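Local coordinates for chlorite dismutase (Nitrobacter winogradskyi, PDB 3QPI), which is a heme b enzyme that breaks chlorite down into chloride and molecular oxygen, forming an O-O bond in the process, at residues A[106-111]-A[165-170]. Residues are numbered along the deposited sequence; the frame is centred on the assembly and turned at random.
With HEM (protoporphyrin IX containing Fe), chain C.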
ATOM      1  N   ALA A 106     -14.912  -0.361 -12.695  1.00 35.37           N
ATOM      2  CA  ALA A 106     -14.504  -0.286 -14.096  1.00 35.87           C
ATOM      3  C   ALA A 106     -13.134   0.401 -14.276  1.00 36.65           C
ATOM      4  O   ALA A 106     -12.270  -0.085 -15.002  1.00 35.80           O
ATOM      5  CB  ALA A 106     -15.599   0.442 -14.931  1.00 32.94           C
ATOM      6  N   ILE A 107     -12.955   1.548 -13.633  1.00 33.16           N
ATOM      7  CA  ILE A 107     -11.665   2.216 -13.611  1.00 34.83           C
ATOM      8  C   ILE A 107     -10.581   1.342 -12.975  1.00 35.07           C
ATOM      9  O   ILE A 107      -9.515   1.158 -13.560  1.00 31.82           O
ATOM     10  CB  ILE A 107     -11.759   3.549 -12.847  1.00 35.93           C
ATOM     11  CG1 ILE A 107     -12.706   4.498 -13.604  1.00 37.17           C
ATOM     12  CG2 ILE A 107     -10.363   4.161 -12.641  1.00 31.60           C
ATOM     13  CD1 ILE A 107     -12.966   5.817 -12.897  1.00 38.65           C
ATOM     14  N   PHE A 108     -10.868   0.803 -11.788  1.00 33.22           N
ATOM     15  CA  PHE A 108      -9.900   0.018 -11.023  1.00 29.40           C
ATOM     16  C   PHE A 108      -9.416  -1.176 -11.828  1.00 30.07           C
ATOM     17  O   PHE A 108      -8.219  -1.385 -11.962  1.00 30.61           O
ATOM     18  CB  PHE A 108     -10.543  -0.443  -9.702  1.00 31.62           C
ATOM     19  CG  PHE A 108      -9.742  -1.483  -8.929  1.00 30.29           C
ATOM     20  CD1 PHE A 108      -8.756  -1.097  -8.025  1.00 29.91           C
ATOM     21  CD2 PHE A 108     -10.019  -2.839  -9.066  1.00 27.81           C
ATOM     22  CE1 PHE A 108      -8.051  -2.048  -7.285  1.00 27.60           C
ATOM     23  CE2 PHE A 108      -9.306  -3.796  -8.327  1.00 29.18           C
ATOM     24  CZ  PHE A 108      -8.324  -3.395  -7.450  1.00 26.98           C
ATOM     25  N   GLU A 109     -10.332  -1.966 -12.370  1.00 32.35           N
ATOM     26  CA  GLU A 109      -9.912  -3.150 -13.096  1.00 35.30           C
ATOM     27  C   GLU A 109     -10.022  -3.023 -14.638  1.00 37.74           C
ATOM     28  O   GLU A 109      -9.036  -3.220 -15.351  1.00 37.73           O
ATOM     29  CB  GLU A 109     -10.679  -4.371 -12.588  1.00 34.45           C
ATOM     30  CG  GLU A 109     -10.138  -5.695 -13.128  1.00 35.90           C
ATOM     31  CD  GLU A 109      -8.647  -5.896 -12.851  1.00 38.45           C
ATOM     32  OE1 GLU A 109      -8.029  -6.764 -13.502  1.00 38.87           O
ATOM     33  OE2 GLU A 109      -8.080  -5.192 -11.985  1.00 39.96           O
ATOM     34  N   ASP A 110     -11.197  -2.704 -15.170  1.00 39.75           N
ATOM     35  CA  ASP A 110     -11.360  -2.797 -16.625  1.00 43.57           C
ATOM     36  C   ASP A 110     -10.454  -1.824 -17.380  1.00 40.94           C
ATOM     37  O   ASP A 110      -9.915  -2.174 -18.406  1.00 43.02           O
ATOM     38  CB  ASP A 110     -12.817  -2.637 -17.036  1.00 48.98           C
ATOM     39  CG  ASP A 110     -13.696  -3.764 -16.505  1.00 54.65           C
ATOM     40  OD1 ASP A 110     -13.165  -4.834 -16.119  1.00 54.50           O
ATOM     41  OD2 ASP A 110     -14.929  -3.577 -16.468  1.00 58.91           O
ATOM     42  N   LYS A 111     -10.255  -0.624 -16.851  1.00 39.88           N
ATOM     43  CA  LYS A 111      -9.374   0.346 -17.475  1.00 41.76           C
ATOM     44  C   LYS A 111      -7.944   0.288 -16.911  1.00 45.29           C
ATOM     45  O   LYS A 111      -6.988   0.364 -17.672  1.00 44.96           O
ATOM     46  CB  LYS A 111      -9.928   1.753 -17.294  1.00 45.91           C
ATOM     47  CG  LYS A 111     -11.368   1.905 -17.729  1.00 50.20           C
ATOM     48  CD  LYS A 111     -11.821   3.344 -17.578  1.00 58.65           C
ATOM     49  CE  LYS A 111     -13.349   3.496 -17.693  1.00 63.94           C
ATOM     50  NZ  LYS A 111     -13.771   4.931 -17.650  1.00 65.23           N
ATOM     51  N   THR A 165      -1.661   4.719 -14.367  1.00 34.33           N
ATOM     52  CA  THR A 165      -2.997   4.243 -14.730  1.00 31.55           C
ATOM     53  C   THR A 165      -4.051   5.316 -14.520  1.00 32.59           C
ATOM     54  O   THR A 165      -3.797   6.331 -13.862  1.00 30.87           O
ATOM     55  CB  THR A 165      -3.368   3.003 -13.950  1.00 34.64           C
ATOM     56  OG1 THR A 165      -3.407   3.309 -12.543  1.00 34.79           O
ATOM     57  CG2 THR A 165      -2.330   1.898 -14.216  1.00 34.41           C
ATOM     58  N   GLU A 166      -5.208   5.117 -15.147  1.00 35.45           N
ATOM     59  CA  GLU A 166      -6.348   6.016 -14.960  1.00 37.39           C
ATOM     60  C   GLU A 166      -6.761   6.024 -13.474  1.00 38.04           C
ATOM     61  O   GLU A 166      -7.125   7.073 -12.926  1.00 34.66           O
ATOM     62  CB  GLU A 166      -7.520   5.593 -15.844  1.00 37.21           C
ATOM     63  CG  GLU A 166      -8.738   6.529 -15.776  1.00 41.34           C
ATOM     64  CD  GLU A 166      -9.849   6.135 -16.753  1.00 44.45           C
ATOM     65  OE1 GLU A 166      -9.524   5.577 -17.821  1.00 41.47           O
ATOM     66  OE2 GLU A 166     -11.051   6.373 -16.452  1.00 45.73           O
ATOM     67  N   GLU A 167      -6.705   4.858 -12.829  1.00 30.56           N
ATOM     68  CA  GLU A 167      -6.978   4.807 -11.407  1.00 32.95           C
ATOM     69  C   GLU A 167      -6.152   5.861 -10.668  1.00 31.76           C
ATOM     70  O   GLU A 167      -6.670   6.562  -9.802  1.00 30.07           O
ATOM     71  CB  GLU A 167      -6.694   3.428 -10.818  1.00 32.15           C
ATOM     72  CG  GLU A 167      -6.790   3.433  -9.277  1.00 36.44           C
ATOM     73  CD  GLU A 167      -6.662   2.050  -8.644  1.00 38.13           C
ATOM     74  OE1 GLU A 167      -6.311   1.095  -9.362  1.00 36.35           O
ATOM     75  OE2 GLU A 167      -6.939   1.915  -7.426  1.00 39.72           O
ATOM     76  N   TRP A 168      -4.875   5.989 -11.016  1.00 30.06           N
ATOM     77  CA  TRP A 168      -4.003   6.879 -10.268  1.00 29.96           C
ATOM     78  C   TRP A 168      -4.238   8.368 -10.509  1.00 35.86           C
ATOM     79  O   TRP A 168      -3.747   9.190  -9.727  1.00 30.16           O
ATOM     80  CB  TRP A 168      -2.520   6.534 -10.456  1.00 31.47           C
ATOM     81  CG  TRP A 168      -1.952   5.945  -9.146  1.00 35.96           C
ATOM     82  CD1 TRP A 168      -1.154   6.574  -8.226  1.00 32.35           C
ATOM     83  CD2 TRP A 168      -2.214   4.632  -8.618  1.00 31.96           C
ATOM     84  NE1 TRP A 168      -0.880   5.720  -7.169  1.00 31.96           N
ATOM     85  CE2 TRP A 168      -1.512   4.523  -7.391  1.00 32.91           C
ATOM     86  CE3 TRP A 168      -2.950   3.531  -9.079  1.00 29.75           C
ATOM     87  CZ2 TRP A 168      -1.530   3.356  -6.619  1.00 30.61           C
ATOM     88  CZ3 TRP A 168      -2.961   2.366  -8.315  1.00 31.67           C
ATOM     89  CH2 TRP A 168      -2.264   2.296  -7.091  1.00 32.72           C
ATOM     90  N   THR A 169      -4.994   8.716 -11.557  1.00 36.42           N
ATOM     91  CA  THR A 169      -5.304  10.120 -11.802  1.00 37.75           C
ATOM     92  C   THR A 169      -6.188  10.648 -10.691  1.00 37.84           C
ATOM     93  O   THR A 169      -6.312  11.859 -10.521  1.00 37.06           O
ATOM     94  CB  THR A 169      -6.017  10.365 -13.167  1.00 37.66           C
ATOM     95  OG1 THR A 169      -7.280   9.698 -13.167  1.00 35.05           O
ATOM     96  CG2 THR A 169      -5.180   9.860 -14.335  1.00 34.93           C
ATOM     97  N   TYR A 170      -6.801   9.742  -9.929  1.00 35.11           N
ATOM     98  CA  TYR A 170      -7.623  10.135  -8.791  1.00 35.66           C
ATOM     99  C   TYR A 170      -6.859  10.227  -7.447  1.00 37.19           C
ATOM    100  O   TYR A 170      -7.454  10.571  -6.416  1.00 35.04           O
ATOM    101  CB  TYR A 170      -8.788   9.150  -8.625  1.00 38.68           C
ATOM    102  CG  TYR A 170      -9.763   9.175  -9.773  1.00 39.53           C
ATOM    103  CD1 TYR A 170     -10.840  10.069  -9.784  1.00 39.40           C
ATOM    104  CD2 TYR A 170      -9.617   8.308 -10.846  1.00 37.22           C
ATOM    105  CE1 TYR A 170     -11.748  10.104 -10.856  1.00 39.86           C
ATOM    106  CE2 TYR A 170     -10.520   8.340 -11.929  1.00 37.27           C
ATOM    107  CZ  TYR A 170     -11.576   9.233 -11.914  1.00 39.56           C
ATOM    108  OH  TYR A 170     -12.448   9.251 -12.973  1.00 41.77           O
TER
HETATM  109  CHA HEM C1001      -6.372  -2.628  -3.893  1.00 18.80           C
HETATM  110  CHB HEM C1001      -3.905  -6.285  -5.749  1.00 24.82           C
HETATM  111  CHC HEM C1001       0.146  -3.595  -5.665  1.00 20.79           C
HETATM  112  CHD HEM C1001      -2.398   0.074  -4.108  1.00 17.06           C
HETATM  113  C1A HEM C1001      -5.991  -3.828  -4.391  1.00  6.83           C
HETATM  114  C2A HEM C1001      -6.929  -4.930  -4.528  1.00 12.52           C
HETATM  115  C3A HEM C1001      -6.271  -5.991  -5.036  1.00  4.80           C
HETATM  116  C4A HEM C1001      -4.893  -5.545  -5.237  1.00 19.25           C
HETATM  117  CMA HEM C1001      -6.892  -7.395  -5.375  1.00 28.10           C
HETATM  118  CAA HEM C1001      -8.413  -4.772  -4.162  1.00 17.10           C
HETATM  119  CBA HEM C1001      -8.774  -5.275  -2.771  1.00 30.24           C
HETATM  120  CGA HEM C1001     -10.286  -5.213  -2.687  1.00 33.27           C
HETATM  121  O1A HEM C1001     -10.753  -4.350  -1.921  1.00 27.72           O
HETATM  122  O2A HEM C1001     -11.017  -5.984  -3.387  1.00 26.85           O
HETATM  123  C1B HEM C1001      -2.637  -5.822  -5.840  1.00 20.73           C
HETATM  124  C2B HEM C1001      -1.541  -6.691  -6.192  1.00 16.78           C
HETATM  125  C3B HEM C1001      -0.434  -5.965  -6.126  1.00 21.82           C
HETATM  126  C4B HEM C1001      -0.786  -4.605  -5.766  1.00 11.90           C
HETATM  127  CMB HEM C1001      -1.590  -8.203  -6.529  1.00 20.67           C
HETATM  128  CAB HEM C1001       0.968  -6.533  -6.443  1.00 28.91           C
HETATM  129  CBB HEM C1001       1.961  -6.348  -5.570  1.00 26.00           C
HETATM  130  C1C HEM C1001      -0.162  -2.352  -5.267  1.00  7.42           C
HETATM  131  C2C HEM C1001       0.736  -1.210  -5.092  1.00 15.42           C
HETATM  132  C3C HEM C1001      -0.007  -0.210  -4.619  1.00 11.41           C
HETATM  133  C4C HEM C1001      -1.373  -0.692  -4.534  1.00 18.72           C
HETATM  134  CMC HEM C1001       2.263  -1.239  -5.333  1.00 11.66           C
HETATM  135  CAC HEM C1001       0.374   1.238  -4.265  1.00 26.62           C
HETATM  136  CBC HEM C1001       1.419   1.813  -4.877  1.00 30.78           C
HETATM  137  C1D HEM C1001      -3.660  -0.293  -3.861  1.00 17.59           C
HETATM  138  C2D HEM C1001      -4.662   0.611  -3.350  1.00  9.98           C
HETATM  139  C3D HEM C1001      -5.903  -0.268  -3.284  1.00 16.64           C
HETATM  140  C4D HEM C1001      -5.510  -1.564  -3.783  1.00  6.11           C
HETATM  141  CMD HEM C1001      -4.566   2.115  -2.932  1.00 22.39           C
HETATM  142  CAD HEM C1001      -7.308   0.138  -2.818  1.00 17.08           C
HETATM  143  CBD HEM C1001      -8.075   0.539  -4.088  1.00 22.89           C
HETATM  144  CGD HEM C1001      -9.414   1.122  -3.696  1.00 28.50           C
HETATM  145  O1D HEM C1001     -10.154   0.441  -2.949  1.00 27.19           O
HETATM  146  O2D HEM C1001      -9.743   2.262  -4.128  1.00 28.47           O
HETATM  147  NA  HEM C1001      -4.709  -4.219  -4.818  1.00 10.34           N
HETATM  148  NB  HEM C1001      -2.164  -4.536  -5.578  1.00 16.16           N
HETATM  149  NC  HEM C1001      -1.438  -2.000  -4.929  1.00 18.53           N
HETATM  150  ND  HEM C1001      -4.191  -1.568  -4.124  1.00 13.16           N
HETATM  151 FE   HEM C1001      -3.132  -2.896  -4.984  1.00 23.80          FE
HETATM  152  O   HOH W   1      -5.229   2.846 -17.277  1.00 30.32           O
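F108 lies alongside E167, the two side chains pointing the same way from helix 101-111 and from the loop that leads into strand 171-181. Both have CG anti to the backbone N (chi1 169° and 172°), so ring and carboxylate run together toward the heme. CD1 of F108 lies 3.5 Å from OE1 of E167, the ring and carboxylate planes being 62° apart; OE2 sits at the ring edge, in its plane. At its far end the ring touches the porphyrin, CZ of F108 coming within 3.6 Å of HEM CAA, and it also stacks on H114, the axial ligand of the iron. An alanine in place of F108 would probably leave the E167 carboxylate, H114 and the porphyrin edge less firmly packed, since the ring touches all three. The E167 chain is extended beyond CG, and its carboxylate is held twice, by a hydrogen bond between H114 ND1 and OE1 and a salt bridge between K92 NZ and OE2. Between the heme side and the solvent side, I107 sends CG2 against the backbone of E167 (3.7 Å to CA), while CD1 meets the Y170 ring at CE2, 3.6 Å away. Toward the solvent the contact turns polar. K111, extended beyond CG, crosses E166 obliquely; its CD lies 3.2 Å from OE1 of E166, and NZ of K111 forms a salt bridge to OE2 of E166 whose hydrogen bond, at 3.3 Å, is weak. One water joins the backbones, donating to K111 O and accepting from E166 N. The contact thus grades from a charged pair on the solvent side through an apolar centre to the proximal heme pocket, where the E167 carboxylate on H114 ND1 would be expected to give the imidazole some imidazolate character and so make it a stronger donor to the iron.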